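Side-chain contacts in lipase (Photobacterium sp. M37, PDB 2ORY), which hydrolyses the ester bonds of triacylglycerols, acting as a cold-adapted lipase with the alpha/beta-hydrolase fold: residues W113-V118 against T135-K140; L183-K188 against A217-D222; D189-K194 against I199-I204. All coordinates share one frame; numbering follows the deposited sequence.

Overall arrangement
From the N terminus, contact 1 comes first, closing a short loop: residues 113-118 lie between strands 110-112 and 124-126, and the chain returns through helix 127-138 to bring Gln137 within reach of Tyr115. Contact 2 opens later, on helix 175-189, and closes at helix 214-224. Nested within it, contact 3 joins the turn after helix 175-189 to strand 199-206, the outermost strand at one edge of the mixed sheet. Contacts 1 and 2 are therefore in series and none cross. Helix 175-189 ties the three together: Trp186 lies against contact 1, Leu185 fills contact 2, and Asp189 reaches both Trp113 and Tyr219.

Contact 1 (W113-V118 against T135-K140); sequences WPYASV and TLQKLK
Tyr115 and Gln137 join the loop of a small beta hairpin, strands 110-112 and 124-126, to the C-terminal part of helix 127-138, which follows the hairpin directly. The backbones stay far apart, with 13.3 Å between the CA atoms of the two residues, and the side chains reach across from opposite directions. Gln137 NE2 donates to Tyr115 OH at 3.0 Å, and the N-H...O angle of 163° makes the bond nearly straight. The hydroxyl oxygen sits almost in the amide plane, and the N-H used is the one on the OE1 side, since Gln137 OE1 lies 3.5 Å from Tyr115 OH. Ring and amide are turned steeply against each other, 76° between planes. Gln137 spans the distance because its CG lies beside the backbone N (chi1 -59°) and the chain runs extended from there to the amide. Pro114 and Trp113 of the same loop pack on the phenol. Pro114 CG rests 3.6 Å above one face of the Tyr115 ring, offset toward the rim. Tyr115 CD1 in turn sits 3.6 Å above the indole plane of Trp113, so one edge of the phenol is directed at that indole. Trp186 of helix 175-189 adjoins both partners: Tyr115 CZ is 3.5 Å from Trp186 CD1, and the two rings meet obliquely, while the amide of Gln137 packs against the same indole. The bond thus spans a partly exposed surface, with an aromatic side chain beneath it. It is a side-chain hydrogen bond tying the hairpin loop to the helix that follows it, over the helix after the probable nucleophile elbow in this class 3 lipase, a member of the alpha/beta-hydrolase fold.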
# COMPACT_ATOMS: atom_id res chain seq x y z
N TRP A 113 -0.74 19.24 3.33
CA TRP A 113 -0.26 18.70 2.07
C TRP A 113 0.60 19.80 1.46
O TRP A 113 0.13 20.92 1.22
CB TRP A 113 -1.45 18.37 1.17
CG TRP A 113 -1.08 17.81 -0.16
CD1 TRP A 113 -1.35 18.35 -1.38
CD2 TRP A 113 -0.42 16.55 -0.41
NE1 TRP A 113 -0.92 17.51 -2.38
CE2 TRP A 113 -0.34 16.40 -1.81
CE3 TRP A 113 0.10 15.54 0.42
CZ2 TRP A 113 0.24 15.27 -2.41
CZ3 TRP A 113 0.68 14.42 -0.18
CH2 TRP A 113 0.74 14.30 -1.59
N PRO A 114 1.87 19.50 1.20
CA PRO A 114 2.74 20.52 0.63
C PRO A 114 2.74 20.75 -0.88
O PRO A 114 3.34 21.72 -1.34
CB PRO A 114 4.13 20.12 1.15
CG PRO A 114 4.05 18.64 1.27
CD PRO A 114 2.64 18.35 1.73
N TYR A 115 2.05 19.92 -1.65
CA TYR A 115 2.11 20.08 -3.10
C TYR A 115 0.92 20.69 -3.82
O TYR A 115 0.91 20.73 -5.04
CB TYR A 115 2.46 18.73 -3.73
CG TYR A 115 3.63 18.07 -3.05
CD1 TYR A 115 3.44 17.01 -2.16
CD2 TYR A 115 4.92 18.56 -3.23
CE1 TYR A 115 4.51 16.44 -1.49
CE2 TYR A 115 5.99 18.00 -2.56
CZ TYR A 115 5.78 16.95 -1.69
OH TYR A 115 6.85 16.42 -1.02
N ALA A 116 -0.09 21.14 -3.08
CA ALA A 116 -1.25 21.78 -3.68
C ALA A 116 -2.14 22.40 -2.61
O ALA A 116 -2.17 21.93 -1.47
CB ALA A 116 -2.05 20.78 -4.51
N SER A 117 -2.85 23.45 -2.99
CA SER A 117 -3.74 24.14 -2.08
C SER A 117 -5.12 24.29 -2.72
O SER A 117 -5.25 24.32 -3.94
CB SER A 117 -3.18 25.52 -1.75
OG SER A 117 -3.05 26.26 -2.95
N VAL A 118 -6.14 24.39 -1.88
CA VAL A 118 -7.51 24.54 -2.37
C VAL A 118 -8.28 25.60 -1.58
O VAL A 118 -8.41 25.51 -0.35
CB VAL A 118 -8.27 23.20 -2.29
CG1 VAL A 118 -9.69 23.40 -2.74
CG2 VAL A 118 -7.60 22.18 -3.17
N THR A 135 10.44 9.27 3.12
CA THR A 135 11.43 8.21 3.03
C THR A 135 11.43 7.63 1.61
O THR A 135 12.48 7.28 1.09
CB THR A 135 11.15 7.09 4.05
OG1 THR A 135 9.95 6.39 3.69
CG2 THR A 135 10.98 7.67 5.43
N LEU A 136 10.25 7.51 0.99
CA LEU A 136 10.19 7.00 -0.40
C LEU A 136 10.78 8.00 -1.41
O LEU A 136 11.32 7.60 -2.43
CB LEU A 136 8.74 6.68 -0.81
CG LEU A 136 8.00 5.57 -0.04
CD1 LEU A 136 6.61 5.38 -0.61
CD2 LEU A 136 8.77 4.27 -0.11
N GLN A 137 10.66 9.30 -1.13
CA GLN A 137 11.16 10.34 -2.02
C GLN A 137 12.67 10.45 -1.95
O GLN A 137 13.31 10.97 -2.87
CB GLN A 137 10.56 11.72 -1.66
CG GLN A 137 9.03 11.80 -1.73
CD GLN A 137 8.50 13.16 -1.28
OE1 GLN A 137 8.98 13.73 -0.31
NE2 GLN A 137 7.50 13.67 -2.00
N LYS A 138 13.25 9.96 -0.86
CA LYS A 138 14.68 10.04 -0.70
C LYS A 138 15.39 8.73 -0.94
O LYS A 138 16.61 8.71 -1.02
CB LYS A 138 15.02 10.59 0.69
CG LYS A 138 14.63 12.05 0.87
CD LYS A 138 14.83 12.53 2.30
CE LYS A 138 13.92 11.79 3.27
NZ LYS A 138 14.03 12.31 4.67
N LEU A 139 14.65 7.64 -1.07
CA LEU A 139 15.28 6.34 -1.30
C LEU A 139 16.11 6.34 -2.58
O LEU A 139 15.78 7.01 -3.55
CB LEU A 139 14.22 5.25 -1.43
CG LEU A 139 13.54 4.61 -0.21
CD1 LEU A 139 12.40 3.72 -0.72
CD2 LEU A 139 14.55 3.79 0.63
N LYS A 140 17.19 5.56 -2.56
CA LYS A 140 18.07 5.42 -3.71
C LYS A 140 18.56 3.98 -3.74
O LYS A 140 19.07 3.47 -2.73
CB LYS A 140 19.28 6.36 -3.64
CG LYS A 140 18.93 7.85 -3.81
CD LYS A 140 20.18 8.75 -3.85
CE LYS A 140 19.80 10.23 -4.07
NZ LYS A 140 20.98 11.15 -4.21

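Contact 2 (L183-K188 against A217-D222); sequences LALWLK and ADYFDD
Leu185, Tyr219 and Phe220 all swing CG to the far side of CB from their own backbone N (chi1 -177°, 173° and 179°), and this brings the leucine branches up against both aromatic rings. Leu185 CD2 serves both, lying 3.9 Å from Tyr219 CD2 and 3.9 Å from Phe220 CD1. The other methyl, Leu185 CD1, meets Tyr219 CE2 at 3.9 Å. Lower on the same side chain, Leu185 CB sits near the plane of the phenylalanine ring at its edge, 3.9 Å from Phe220 CD1. Leucine and phenylalanine lie alongside each other with opposite headings. The backbones come close here, with 6.8 Å between Leu185 CA and Phe220 CA. The two helices flank strand 199-206 in sequence: helix 175-189 makes the beta-alpha-beta crossover from strand 166-173 to that strand, and helix 214-224 follows it, as expected in an alpha/beta-hydrolase sheet. Phe220 also touches Thr203 of the strand, and Leu185 also packs on Phe216 and Trp113. At the polar end of the phenol, Tyr219 OH is hydrogen-bonded to Asp189 OD1, although the modelled separation is doubtfully short.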
# COMPACT_ATOMS: atom_id res chain seq x y z
N LEU A 183 1.68 8.72 -2.97
CA LEU A 183 2.81 9.02 -3.84
C LEU A 183 2.32 9.44 -5.23
O LEU A 183 2.85 10.39 -5.81
CB LEU A 183 3.77 7.82 -3.98
CG LEU A 183 5.04 8.13 -4.80
CD1 LEU A 183 6.28 7.52 -4.17
CD2 LEU A 183 4.87 7.61 -6.19
N ALA A 184 1.31 8.73 -5.73
CA ALA A 184 0.73 9.03 -7.04
C ALA A 184 0.22 10.47 -7.11
O ALA A 184 0.41 11.15 -8.11
CB ALA A 184 -0.42 8.06 -7.35
N LEU A 185 -0.42 10.93 -6.04
CA LEU A 185 -0.92 12.30 -6.01
C LEU A 185 0.25 13.29 -6.03
O LEU A 185 0.15 14.35 -6.65
CB LEU A 185 -1.78 12.58 -4.76
CG LEU A 185 -2.41 13.99 -4.68
CD1 LEU A 185 -3.32 14.23 -5.88
CD2 LEU A 185 -3.23 14.15 -3.41
N TRP A 186 1.35 12.95 -5.36
CA TRP A 186 2.49 13.84 -5.35
C TRP A 186 3.06 14.00 -6.76
O TRP A 186 3.40 15.10 -7.17
CB TRP A 186 3.58 13.32 -4.41
CG TRP A 186 4.94 13.87 -4.69
CD1 TRP A 186 5.34 15.17 -4.63
CD2 TRP A 186 6.10 13.11 -5.07
NE1 TRP A 186 6.67 15.27 -4.93
CE2 TRP A 186 7.16 14.02 -5.21
CE3 TRP A 186 6.34 11.74 -5.30
CZ2 TRP A 186 8.45 13.62 -5.57
CZ3 TRP A 186 7.62 11.34 -5.64
CH2 TRP A 186 8.66 12.28 -5.77
N LEU A 187 3.14 12.88 -7.49
CA LEU A 187 3.65 12.90 -8.86
C LEU A 187 2.71 13.74 -9.73
O LEU A 187 3.16 14.51 -10.56
CB LEU A 187 3.74 11.46 -9.41
CG LEU A 187 4.81 10.59 -8.76
CD1 LEU A 187 4.83 9.17 -9.33
CD2 LEU A 187 6.14 11.25 -9.01
N LYS A 188 1.41 13.56 -9.52
CA LYS A 188 0.38 14.32 -10.22
C LYS A 188 0.58 15.83 -9.96
O LYS A 188 0.63 16.64 -10.89
CB LYS A 188 -1.00 13.93 -9.68
CG LYS A 188 -1.78 12.96 -10.54
CD LYS A 188 -2.46 13.68 -11.69
CE LYS A 188 -3.53 12.80 -12.31
NZ LYS A 188 -4.26 13.52 -13.39
N ALA A 217 -8.52 13.97 1.10
CA ALA A 217 -9.20 12.89 0.39
C ALA A 217 -10.09 13.43 -0.73
O ALA A 217 -10.15 12.85 -1.82
CB ALA A 217 -10.04 12.06 1.37
N ASP A 218 -10.81 14.52 -0.47
CA ASP A 218 -11.67 15.09 -1.52
C ASP A 218 -10.80 15.67 -2.66
O ASP A 218 -11.13 15.54 -3.84
CB ASP A 218 -12.59 16.17 -0.94
CG ASP A 218 -13.74 15.60 -0.12
OD1 ASP A 218 -14.11 14.42 -0.33
OD2 ASP A 218 -14.28 16.33 0.74
N TYR A 219 -9.69 16.31 -2.31
CA TYR A 219 -8.84 16.83 -3.35
C TYR A 219 -8.31 15.64 -4.17
O TYR A 219 -8.32 15.67 -5.41
CB TYR A 219 -7.67 17.60 -2.76
CG TYR A 219 -6.66 18.00 -3.79
CD1 TYR A 219 -6.97 18.95 -4.77
CD2 TYR A 219 -5.39 17.42 -3.81
CE1 TYR A 219 -6.04 19.30 -5.74
CE2 TYR A 219 -4.45 17.78 -4.78
CZ TYR A 219 -4.79 18.71 -5.74
OH TYR A 219 -3.86 19.03 -6.71
N PHE A 220 -7.85 14.60 -3.49
CA PHE A 220 -7.36 13.40 -4.18
C PHE A 220 -8.40 12.84 -5.19
O PHE A 220 -8.07 12.52 -6.33
CB PHE A 220 -7.01 12.30 -3.18
CG PHE A 220 -6.52 11.04 -3.81
CD1 PHE A 220 -5.16 10.85 -4.03
CD2 PHE A 220 -7.41 10.06 -4.23
CE1 PHE A 220 -4.70 9.69 -4.66
CE2 PHE A 220 -6.97 8.90 -4.86
CZ PHE A 220 -5.60 8.72 -5.08
N ASP A 221 -9.65 12.72 -4.74
CA ASP A 221 -10.72 12.20 -5.59
C ASP A 221 -10.89 13.04 -6.85
O ASP A 221 -10.94 12.52 -7.97
CB ASP A 221 -12.04 12.16 -4.82
CG ASP A 221 -12.08 11.04 -3.79
OD1 ASP A 221 -11.10 10.26 -3.75
OD2 ASP A 221 -13.07 10.95 -3.05
N ASP A 222 -10.97 14.34 -6.65
CA ASP A 222 -11.12 15.26 -7.75
C ASP A 222 -9.94 15.19 -8.72
O ASP A 222 -10.09 15.45 -9.91
CB ASP A 222 -11.30 16.69 -7.22
CG ASP A 222 -11.69 17.66 -8.30
OD1 ASP A 222 -10.81 18.35 -8.86
OD2 ASP A 222 -12.90 17.73 -8.61

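Contact 3 (D189-K194 against I199-I204); sequences DIQGVK and IDISTI
Gln191 and Gly192 are the middle residues of a type II turn just past helix 175-189, which the chain leaves at Ile190, and Gln191 CA lies 8.4 Å from Ile199 CA. Val193 N closes the turn on Ile190 O at 3.1 Å, and Lys194 N also donates to Ile190 O (2.8 Å). The amide of Gln191 faces the start of strand 199-206. Gln191 NE2 donates to Ile199 O over 2.9 Å, with an N-H...O angle of 154°. The exact position of that nitrogen is uncertain, because it crowds the CG2 methyl of Ile199 in the model. In the model NE2 is also bonded to Ser196 O, so, as placed, it reaches two carbonyls. The amide's other end meets carbon: the terminal methyl Ile201 CD1 is 3.6 Å from Gln191 OE1 and 3.7 Å from Gln191 CD. Ile201 sends CG1 beside its backbone N (chi1 -59°) and then runs extended, which carries CD1 to the amide. Around this turn, Ile201 packs on Ala184 and Leu187 of helix 175-189, Ile199 touches Ile168 of the neighbouring strand 166-173, and Lys194 O is bonded by Asn157 of helix 152-160.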
# COMPACT_ATOMS: atom_id res chain seq x y z
N ASP A 189 0.67 16.19 -8.68
CA ASP A 189 0.83 17.58 -8.29
C ASP A 189 2.07 18.31 -8.78
O ASP A 189 2.05 19.53 -8.86
CB ASP A 189 0.75 17.74 -6.77
CG ASP A 189 -0.68 17.66 -6.25
OD1 ASP A 189 -1.62 18.07 -6.96
OD2 ASP A 189 -0.84 17.19 -5.10
N ILE A 190 3.14 17.59 -9.10
CA ILE A 190 4.35 18.26 -9.58
C ILE A 190 4.54 18.14 -11.09
O ILE A 190 5.59 18.52 -11.63
CB ILE A 190 5.60 17.71 -8.88
CG1 ILE A 190 5.85 16.27 -9.30
CG2 ILE A 190 5.41 17.79 -7.36
CD1 ILE A 190 7.12 15.67 -8.71
N GLN A 191 3.54 17.59 -11.77
CA GLN A 191 3.61 17.46 -13.22
C GLN A 191 3.59 18.85 -13.85
O GLN A 191 2.83 19.72 -13.42
CB GLN A 191 2.42 16.64 -13.75
CG GLN A 191 2.63 15.16 -13.65
CD GLN A 191 1.54 14.35 -14.32
OE1 GLN A 191 0.42 14.26 -13.82
NE2 GLN A 191 1.86 13.75 -15.46
N GLY A 192 4.41 19.05 -14.87
CA GLY A 192 4.47 20.33 -15.54
C GLY A 192 5.48 21.22 -14.89
O GLY A 192 5.75 22.33 -15.34
N VAL A 193 6.06 20.74 -13.79
CA VAL A 193 7.05 21.49 -13.06
C VAL A 193 8.30 20.67 -12.89
O VAL A 193 9.38 21.09 -13.28
CB VAL A 193 6.56 21.88 -11.67
CG1 VAL A 193 7.65 22.69 -10.94
CG2 VAL A 193 5.28 22.67 -11.78
N LYS A 194 8.15 19.49 -12.30
CA LYS A 194 9.30 18.65 -12.05
C LYS A 194 9.11 17.27 -12.65
O LYS A 194 9.94 16.38 -12.46
CB LYS A 194 9.52 18.52 -10.54
CG LYS A 194 9.68 19.85 -9.82
CD LYS A 194 9.97 19.60 -8.36
CE LYS A 194 10.19 20.89 -7.59
NZ LYS A 194 10.49 20.60 -6.15
N ILE A 199 2.62 12.26 -18.88
CA ILE A 199 2.54 10.92 -18.32
C ILE A 199 1.15 10.75 -17.70
O ILE A 199 0.62 11.68 -17.10
CB ILE A 199 3.65 10.69 -17.30
CG1 ILE A 199 3.31 9.46 -16.45
CG2 ILE A 199 3.85 11.93 -16.48
CD1 ILE A 199 4.30 9.20 -15.38
N ASP A 200 0.56 9.57 -17.92
CA ASP A 200 -0.77 9.23 -17.39
C ASP A 200 -0.55 8.47 -16.10
O ASP A 200 -0.04 7.34 -16.11
CB ASP A 200 -1.54 8.35 -18.38
CG ASP A 200 -2.07 9.13 -19.58
OD1 ASP A 200 -1.51 10.20 -19.89
OD2 ASP A 200 -3.03 8.66 -20.23
N ILE A 201 -0.94 9.09 -15.00
CA ILE A 201 -0.76 8.51 -13.68
C ILE A 201 -2.04 7.94 -13.09
O ILE A 201 -3.04 8.62 -12.99
CB ILE A 201 -0.22 9.58 -12.69
CG1 ILE A 201 1.13 10.12 -13.20
CG2 ILE A 201 -0.10 8.97 -11.27
CD1 ILE A 201 1.72 11.23 -12.35
N SER A 202 -1.98 6.67 -12.71
CA SER A 202 -3.12 6.01 -12.09
C SER A 202 -2.62 5.24 -10.87
O SER A 202 -1.42 5.01 -10.72
CB SER A 202 -3.76 5.01 -13.05
OG SER A 202 -2.76 4.12 -13.48
N THR A 203 -3.54 4.82 -10.01
CA THR A 203 -3.14 4.07 -8.84
C THR A 203 -4.21 3.09 -8.39
O THR A 203 -5.40 3.40 -8.41
CB THR A 203 -2.78 5.02 -7.67
OG1 THR A 203 -2.40 4.25 -6.53
CG2 THR A 203 -3.97 5.90 -7.30
N ILE A 204 -3.76 1.90 -8.00
CA ILE A 204 -4.64 0.86 -7.50
C ILE A 204 -4.09 0.42 -6.14
O ILE A 204 -3.28 -0.50 -6.05
CB ILE A 204 -4.72 -0.36 -8.47
CG1 ILE A 204 -5.32 0.09 -9.80
CG2 ILE A 204 -5.64 -1.45 -7.90
CD1 ILE A 204 -5.49 -1.03 -10.82